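PDB 5TIP: major capsid protein from Paramecium bursaria Chlorella virus 1, which self-assembles as trimers into the icosahedral, pseudo T=169 capsid of this large virus, about 190 nm across, and is glycosylated by the host. Local coordinates for residues I69-V74 / P199-W204; I387-P392 / A404-L409. One frame throughout, in Å; residues are numbered along the deposited sequence.

Contact 1. Residues I69-V74 / P199-W204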
loop_
_atom_site.group_PDB
_atom_site.type_symbol
_atom_site.label_atom_id
_atom_site.label_comp_id
_atom_site.label_asym_id
_atom_site.label_seq_id
_atom_site.Cartn_x
_atom_site.Cartn_y
_atom_site.Cartn_z
ATOM N N ILE A 69 10.295 14.020 -15.116
ATOM C CA ILE A 69 11.665 14.112 -15.605
ATOM C C ILE A 69 12.467 12.983 -14.975
ATOM O O ILE A 69 12.481 12.838 -13.747
ATOM C CB ILE A 69 12.309 15.476 -15.281
ATOM C CG1 ILE A 69 11.548 16.609 -15.971
ATOM C CG2 ILE A 69 13.771 15.485 -15.697
ATOM C CD1 ILE A 69 12.195 17.968 -15.808
ATOM N N VAL A 70 13.133 12.187 -15.808
ATOM C CA VAL A 70 13.906 11.036 -15.356
ATOM C C VAL A 70 15.338 11.178 -15.852
ATOM O O VAL A 70 15.572 11.529 -17.015
ATOM C CB VAL A 70 13.289 9.707 -15.841
ATOM C CG1 VAL A 70 14.108 8.525 -15.349
ATOM C CG2 VAL A 70 11.848 9.589 -15.374
ATOM N N VAL A 71 16.294 10.905 -14.968
ATOM C CA VAL A 71 17.712 10.893 -15.306
ATOM C C VAL A 71 18.157 9.440 -15.395
ATOM O O VAL A 71 18.051 8.688 -14.418
ATOM C CB VAL A 71 18.546 11.661 -14.270
ATOM C CG1 VAL A 71 20.028 11.585 -14.618
ATOM C CG2 VAL A 71 18.082 13.107 -14.179
ATOM N N GLU A 72 18.645 9.038 -16.564
ATOM C CA GLU A 72 19.118 7.679 -16.781
ATOM C C GLU A 72 20.627 7.617 -16.583
ATOM O O GLU A 72 21.365 8.446 -17.125
ATOM C CB GLU A 72 18.747 7.185 -18.180
ATOM C CG GLU A 72 17.249 7.047 -18.408
ATOM C CD GLU A 72 16.913 6.351 -19.713
ATOM O OE1 GLU A 72 17.849 5.895 -20.403
ATOM O OE2 GLU A 72 15.713 6.266 -20.055
ATOM N N PHE A 73 21.077 6.635 -15.806
ATOM C CA PHE A 73 22.491 6.347 -15.635
ATOM C C PHE A 73 22.776 4.908 -16.040
ATOM O O PHE A 73 21.918 4.028 -15.919
ATOM C CB PHE A 73 22.961 6.556 -14.187
ATOM C CG PHE A 73 23.036 7.993 -13.766
ATOM C CD1 PHE A 73 23.904 8.870 -14.397
ATOM C CD2 PHE A 73 22.272 8.460 -12.708
ATOM C CE1 PHE A 73 23.986 10.191 -14.000
ATOM C CE2 PHE A 73 22.352 9.780 -12.306
ATOM C CZ PHE A 73 23.209 10.647 -12.953
ATOM N N VAL A 74 23.992 4.678 -16.525
ATOM C CA VAL A 74 24.498 3.338 -16.793
ATOM C C VAL A 74 25.783 3.166 -15.998
ATOM O O VAL A 74 26.775 3.861 -16.253
ATOM C CB VAL A 74 24.741 3.107 -18.291
ATOM C CG1 VAL A 74 25.307 1.723 -18.515
ATOM C CG2 VAL A 74 23.452 3.295 -19.074
ATOM N N PRO A 199 30.447 7.120 -15.727
ATOM C CA PRO A 199 29.024 6.897 -15.993
ATOM C C PRO A 199 28.577 7.560 -17.284
ATOM O O PRO A 199 29.150 8.554 -17.736
ATOM C CB PRO A 199 28.337 7.533 -14.781
ATOM C CG PRO A 199 29.277 8.599 -14.350
ATOM C CD PRO A 199 30.659 8.064 -14.617
ATOM N N THR A 200 27.533 6.990 -17.878
ATOM C CA THR A 200 26.845 7.584 -19.014
ATOM C C THR A 200 25.487 8.091 -18.550
ATOM O O THR A 200 24.800 7.422 -17.771
ATOM C CB THR A 200 26.668 6.574 -20.150
ATOM O OG1 THR A 200 26.881 5.250 -19.648
ATOM C CG2 THR A 200 27.668 6.848 -21.261
ATOM N N MET A 201 25.105 9.275 -19.021
ATOM C CA MET A 201 23.923 9.956 -18.516
ATOM C C MET A 201 23.042 10.410 -19.669
ATOM O O MET A 201 23.530 10.759 -20.749
ATOM C CB MET A 201 24.293 11.171 -17.652
ATOM C CG MET A 201 23.095 11.843 -16.996
ATOM S SD MET A 201 23.485 13.427 -16.237
ATOM C CE MET A 201 25.175 13.147 -15.748
ATOM N N SER A 202 21.734 10.394 -19.426
ATOM C CA SER A 202 20.764 10.970 -20.343
ATOM C C SER A 202 19.592 11.499 -19.528
ATOM O O SER A 202 19.234 10.934 -18.491
ATOM C CB SER A 202 20.284 9.952 -21.383
ATOM O OG SER A 202 19.674 8.834 -20.763
ATOM N N VAL A 203 19.007 12.594 -20.002
ATOM C CA VAL A 203 17.894 13.253 -19.330
ATOM C C VAL A 203 16.676 13.153 -20.234
ATOM O O VAL A 203 16.752 13.479 -21.425
ATOM C CB VAL A 203 18.216 14.722 -19.002
ATOM C CG1 VAL A 203 17.051 15.372 -18.273
ATOM C CG2 VAL A 203 19.488 14.811 -18.173
ATOM N N TRP A 204 15.559 12.701 -19.671
ATOM C CA TRP A 204 14.319 12.530 -20.414
ATOM C C TRP A 204 13.213 13.321 -19.732
ATOM O O TRP A 204 13.046 13.235 -18.511
ATOM C CB TRP A 204 13.945 11.049 -20.512
ATOM C CG TRP A 204 14.921 10.256 -21.326
ATOM C CD1 TRP A 204 16.142 9.797 -20.922
ATOM C CD2 TRP A 204 14.766 9.839 -22.686
ATOM N NE1 TRP A 204 16.753 9.116 -21.945
ATOM C CE2 TRP A 204 15.928 9.127 -23.039
ATOM C CE3 TRP A 204 13.755 9.995 -23.639
ATOM C CZ2 TRP A 204 16.108 8.573 -24.303
ATOM C CZ3 TRP A 204 13.936 9.447 -24.892
ATOM C CH2 TRP A 204 15.103 8.744 -25.214
HETATM O O HOH W 1 18.309 6.524 -23.273
#
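Glu72 holds CG anti to its carbonyl carbon (chi1 -65°), beside the backbone N, and the extended chain beyond it brings OE2 over one face of the Trp204 indole. The same torsion on Trp204 (chi1 -66°) sets CG beside its own backbone N, and the ring beyond meets Glu72. Carboxylate and ring planes are 23° apart, with Glu72 OE2 3.6 Å from Trp204 NE1. The indole N-H is directed elsewhere: Trp204 NE1 donates to Ser202 OG, 3.2 Å away and close to the ring plane, and more weakly to a water that itself donates to Glu72 OE1.

Beneath these groups runs an antiparallel ladder. Val70 with Trp204, Glu72 with Ser202 and Val74 with Thr200 are its hydrogen-bonded pairs; Glu72 N to Ser202 O, at 2.8 Å, is the shortest bond. Val71 with Val203 and Phe73 with Met201 are the non-hydrogen-bonded pairs, and their side chains occupy the other face. There Met201 lies alongside Phe73, Met201 CG 3.5 Å from Phe73 CE1. Met201 SD lies 5.0 Å from the centroid of the Phe73 ring, an oblique Met-aromatic contact. Leu178 of strand 172-178 touches both residues, so this face packs against the second sheet of the N-terminal jelly roll.

The face with Val70, Glu72 and Trp204 meets the second subunit. Arg145 pairs with Glu72 OE1, while Arg328 of the second subunit forms a salt bridge with Glu72 OE2 and a cation-pi contact with Trp204. Two arginines would be expected to keep the buried carboxylate ionised. One face thus borders a mixed interface with a charged cluster, the other an apolar sandwich interior.

Contact 2. Residues I387-P392 / A404-L409. With BGC (beta-D-glucopyranose), chain H; BGC (beta-D-glucopyranose), chain G; BGC (beta-D-glucopyranose), chain E; GLA (alpha-D-galactopyranose), chain B.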
loop_
_atom_site.group_PDB
_atom_site.type_symbol
_atom_site.label_atom_id
_atom_site.label_comp_id
_atom_site.label_asym_id
_atom_site.label_seq_id
_atom_site.Cartn_x
_atom_site.Cartn_y
_atom_site.Cartn_z
ATOM N N ILE A 387 27.347 1.696 24.790
ATOM C CA ILE A 387 27.222 0.264 24.540
ATOM C C ILE A 387 28.370 -0.204 23.659
ATOM O O ILE A 387 28.764 0.482 22.708
ATOM C CB ILE A 387 25.869 -0.062 23.887
ATOM C CG1 ILE A 387 24.714 0.489 24.719
ATOM C CG2 ILE A 387 25.723 -1.565 23.705
ATOM C CD1 ILE A 387 23.372 0.244 24.076
ATOM N N ASP A 388 28.918 -1.374 23.979
ATOM C CA ASP A 388 29.945 -1.972 23.138
ATOM C C ASP A 388 29.294 -2.432 21.846
ATOM O O ASP A 388 28.459 -3.338 21.857
ATOM C CB ASP A 388 30.610 -3.141 23.868
ATOM C CG ASP A 388 31.696 -3.825 23.045
ATOM O OD1 ASP A 388 31.955 -3.415 21.891
ATOM O OD2 ASP A 388 32.298 -4.788 23.560
ATOM N N ALA A 389 29.679 -1.811 20.731
ATOM C CA ALA A 389 29.050 -2.116 19.454
ATOM C C ALA A 389 29.457 -3.476 18.907
ATOM O O ALA A 389 28.765 -4.012 18.034
ATOM C CB ALA A 389 29.379 -1.023 18.439
ATOM N N THR A 390 30.555 -4.048 19.390
ATOM C CA THR A 390 31.016 -5.344 18.914
ATOM C C THR A 390 30.370 -6.507 19.650
ATOM O O THR A 390 30.598 -7.662 19.273
ATOM C CB THR A 390 32.535 -5.453 19.056
ATOM O OG1 THR A 390 32.877 -5.545 20.445
ATOM C CG2 THR A 390 33.203 -4.225 18.463
ATOM N N SER A 391 29.559 -6.239 20.671
ATOM C CA SER A 391 28.949 -7.305 21.450
ATOM C C SER A 391 27.483 -7.437 21.078
ATOM O O SER A 391 26.698 -6.519 21.361
ATOM C CB SER A 391 29.095 -7.024 22.943
ATOM O OG SER A 391 28.429 -8.010 23.710
ATOM N N PRO A 392 27.064 -8.539 20.453
ATOM C CA PRO A 392 25.630 -8.710 20.171
ATOM C C PRO A 392 24.788 -8.783 21.429
ATOM O O PRO A 392 23.648 -8.303 21.429
ATOM C CB PRO A 392 25.580 -10.026 19.380
ATOM C CG PRO A 392 26.983 -10.263 18.913
ATOM C CD PRO A 392 27.872 -9.657 19.943
ATOM N N ALA A 404 25.062 2.391 20.750
ATOM C CA ALA A 404 26.408 1.879 20.531
ATOM C C ALA A 404 27.427 3.011 20.514
ATOM O O ALA A 404 27.130 4.141 20.119
ATOM C CB ALA A 404 26.476 1.096 19.222
ATOM N N ASN A 405 28.650 2.692 20.948
ATOM C CA ASN A 405 29.705 3.697 20.997
ATOM C C ASN A 405 30.099 4.190 19.612
ATOM O O ASN A 405 30.732 5.244 19.496
ATOM C CB ASN A 405 30.939 3.145 21.710
ATOM C CG ASN A 405 31.686 2.125 20.876
ATOM O OD1 ASN A 405 31.093 1.341 20.139
ATOM N ND2 ASN A 405 33.011 2.166 20.963
ATOM N N THR A 406 29.740 3.456 18.559
ATOM C CA THR A 406 30.042 3.892 17.204
ATOM C C THR A 406 29.126 5.007 16.730
ATOM O O THR A 406 29.328 5.523 15.627
ATOM C CB THR A 406 29.939 2.712 16.233
ATOM O OG1 THR A 406 28.623 2.150 16.306
ATOM C CG2 THR A 406 30.961 1.641 16.576
ATOM N N ALA A 407 28.134 5.392 17.534
ATOM C CA ALA A 407 27.216 6.461 17.167
ATOM C C ALA A 407 27.876 7.831 17.171
ATOM O O ALA A 407 27.285 8.783 16.649
ATOM C CB ALA A 407 26.015 6.467 18.111
ATOM N N THR A 408 29.073 7.956 17.746
ATOM C CA THR A 408 29.773 9.233 17.767
ATOM C C THR A 408 30.214 9.685 16.381
ATOM O O THR A 408 30.620 10.841 16.228
ATOM C CB THR A 408 30.986 9.155 18.694
ATOM O OG1 THR A 408 31.825 8.066 18.292
ATOM C CG2 THR A 408 30.535 8.947 20.132
ATOM N N LEU A 409 30.145 8.812 15.376
ATOM C CA LEU A 409 30.485 9.199 14.014
ATOM C C LEU A 409 29.338 9.897 13.297
ATOM O O LEU A 409 29.552 10.449 12.212
ATOM C CB LEU A 409 30.917 7.971 13.211
ATOM C CG LEU A 409 32.158 7.217 13.691
ATOM C CD1 LEU A 409 32.527 6.119 12.709
ATOM C CD2 LEU A 409 33.321 8.176 13.879
HETATM C C2 BGC H . 34.986 2.024 19.719
HETATM C C3 BGC H . 35.992 1.112 19.024
HETATM C C4 BGC H . 36.125 -0.199 19.778
HETATM C C5 BGC H . 34.768 -0.793 20.117
HETATM C C6 BGC H . 34.933 -2.048 20.968
HETATM C C1 BGC H . 33.685 1.280 20.033
HETATM O O2 BGC H . 34.698 3.144 18.872
HETATM O O3 BGC H . 37.295 1.713 18.993
HETATM O O4 BGC H . 36.862 -1.131 18.979
HETATM O O5 BGC H . 33.950 0.132 20.813
HETATM O O6 BGC H . 35.566 -1.705 22.207
HETATM C C2 BGC G . 24.350 -3.960 28.393
HETATM C C3 BGC G . 25.419 -4.154 29.458
HETATM C C4 BGC G . 26.759 -3.676 28.922
HETATM C C5 BGC G . 26.651 -2.242 28.422
HETATM C C6 BGC G . 27.985 -1.757 27.866
HETATM C C1 BGC G . 24.358 -2.539 27.840
HETATM O O2 BGC G . 23.064 -4.250 28.950
HETATM O O3 BGC G . 25.524 -5.545 29.763
HETATM O O4 BGC G . 27.752 -3.758 29.950
HETATM O O5 BGC G . 25.660 -2.157 27.400
HETATM O O6 BGC G . 28.309 -2.504 26.689
HETATM C C2 BGC E . 32.375 -10.398 17.084
HETATM C C3 BGC E . 32.808 -11.854 17.122
HETATM C C4 BGC E . 31.638 -12.705 17.593
HETATM C C5 BGC E . 30.387 -12.435 16.765
HETATM C C6 BGC E . 29.209 -13.225 17.322
HETATM C C1 BGC E . 31.105 -10.210 16.262
HETATM O O2 BGC E . 33.427 -9.606 16.530
HETATM O O3 BGC E . 33.865 -11.999 18.071
HETATM O O4 BGC E . 31.982 -14.094 17.513
HETATM O O5 BGC E . 30.063 -11.043 16.769
HETATM O O6 BGC E . 28.030 -12.930 16.567
HETATM C C1 GLA B . 37.126 -9.876 19.686
HETATM C C2 GLA B . 36.672 -8.910 20.774
HETATM C C3 GLA B . 35.619 -7.956 20.230
HETATM C C4 GLA B . 36.137 -7.255 18.984
HETATM C C5 GLA B . 36.568 -8.301 17.967
HETATM C C6 GLA B . 37.139 -7.638 16.722
HETATM O O2 GLA B . 36.099 -9.641 21.864
HETATM O O3 GLA B . 35.283 -6.988 21.229
HETATM O O4 GLA B . 37.241 -6.403 19.318
HETATM O O5 GLA B . 37.561 -9.158 18.532
HETATM O O6 GLA B . 37.556 -8.655 15.806
#
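Ala404 and Ala389 meet through their methyls, CB to CB at 3.7 Å, where the end of strand 402-404 runs parallel to the end of strand 376-387. The CA of Ala404 also approaches Ile387 O in a C-H...O contact of 3.5 Å.

At Asn405 the chain leaves the strand for a 3-10 segment, and Asn405 N donates to the same carbonyl, Ile387 O, at 2.8 Å. Asn405 CG stands between the backbone N and the carbonyl carbon (chi1 72°), and the amide beyond it approaches Ala389, with Asn405 OD1 3.4 Å from Ala389 CB. Asn405 ND2 is bonded covalently to C1 of a beta-D-glucopyranose, an N-linkage through glucose that departs from the N-acetylglucosamine usual in eukaryotic glycoproteins. That sugar reaches the facing turn through its C6, 3.4 Å from Asp388 OD1 and also near Thr390 CG2.

Thr406 adds its CG2 to the apolar patch, Thr406 CG2 lying 3.6 Å from Ala389 CB, and its hydroxyl bonds to Leu277 O. Farther on, Ala407 N bonds back to Ala404 O, and Thr408 OG1 donates to Asn405 O, tying the 3-10 segment to its start.

The facing loop is held by its own acid. Asp388 OD1 accepts from both Thr390 N and Thr390 OG1, which arrive from the same face of the carboxylate plane. Thr390 OG1 in turn accepts from O3 of an alpha-D-galactopyranose, and Asp388 N donates to O6 of another glucose at 3.0 Å.

An Asx turn at the start of a type I beta turn, set against a 3-10 segment carrying the modified asparagine, thus forms a glycan-bearing loop site of the second hexon-family domain.

Contact 1 and contact 2 illustrate how chemistry tracks place in a fold. They share no element, and their centres are about 39 Å apart. Contact 1 is regular sheet in the N-terminal jelly roll, with one side on the sandwich interior and the other at a subunit interface; it buries 560 Å². Contact 2 lies in peripheral glycan-bearing loops of the second domain, about 28 Å from the chain centre against 19 Å, although its few touching residues are also buried. It covers 214 Å² between strand ends and the loops that follow them, with one backbone hydrogen bond across. Contact 1 borders the trimer interface and engages arginines; contact 2 borders the glycans.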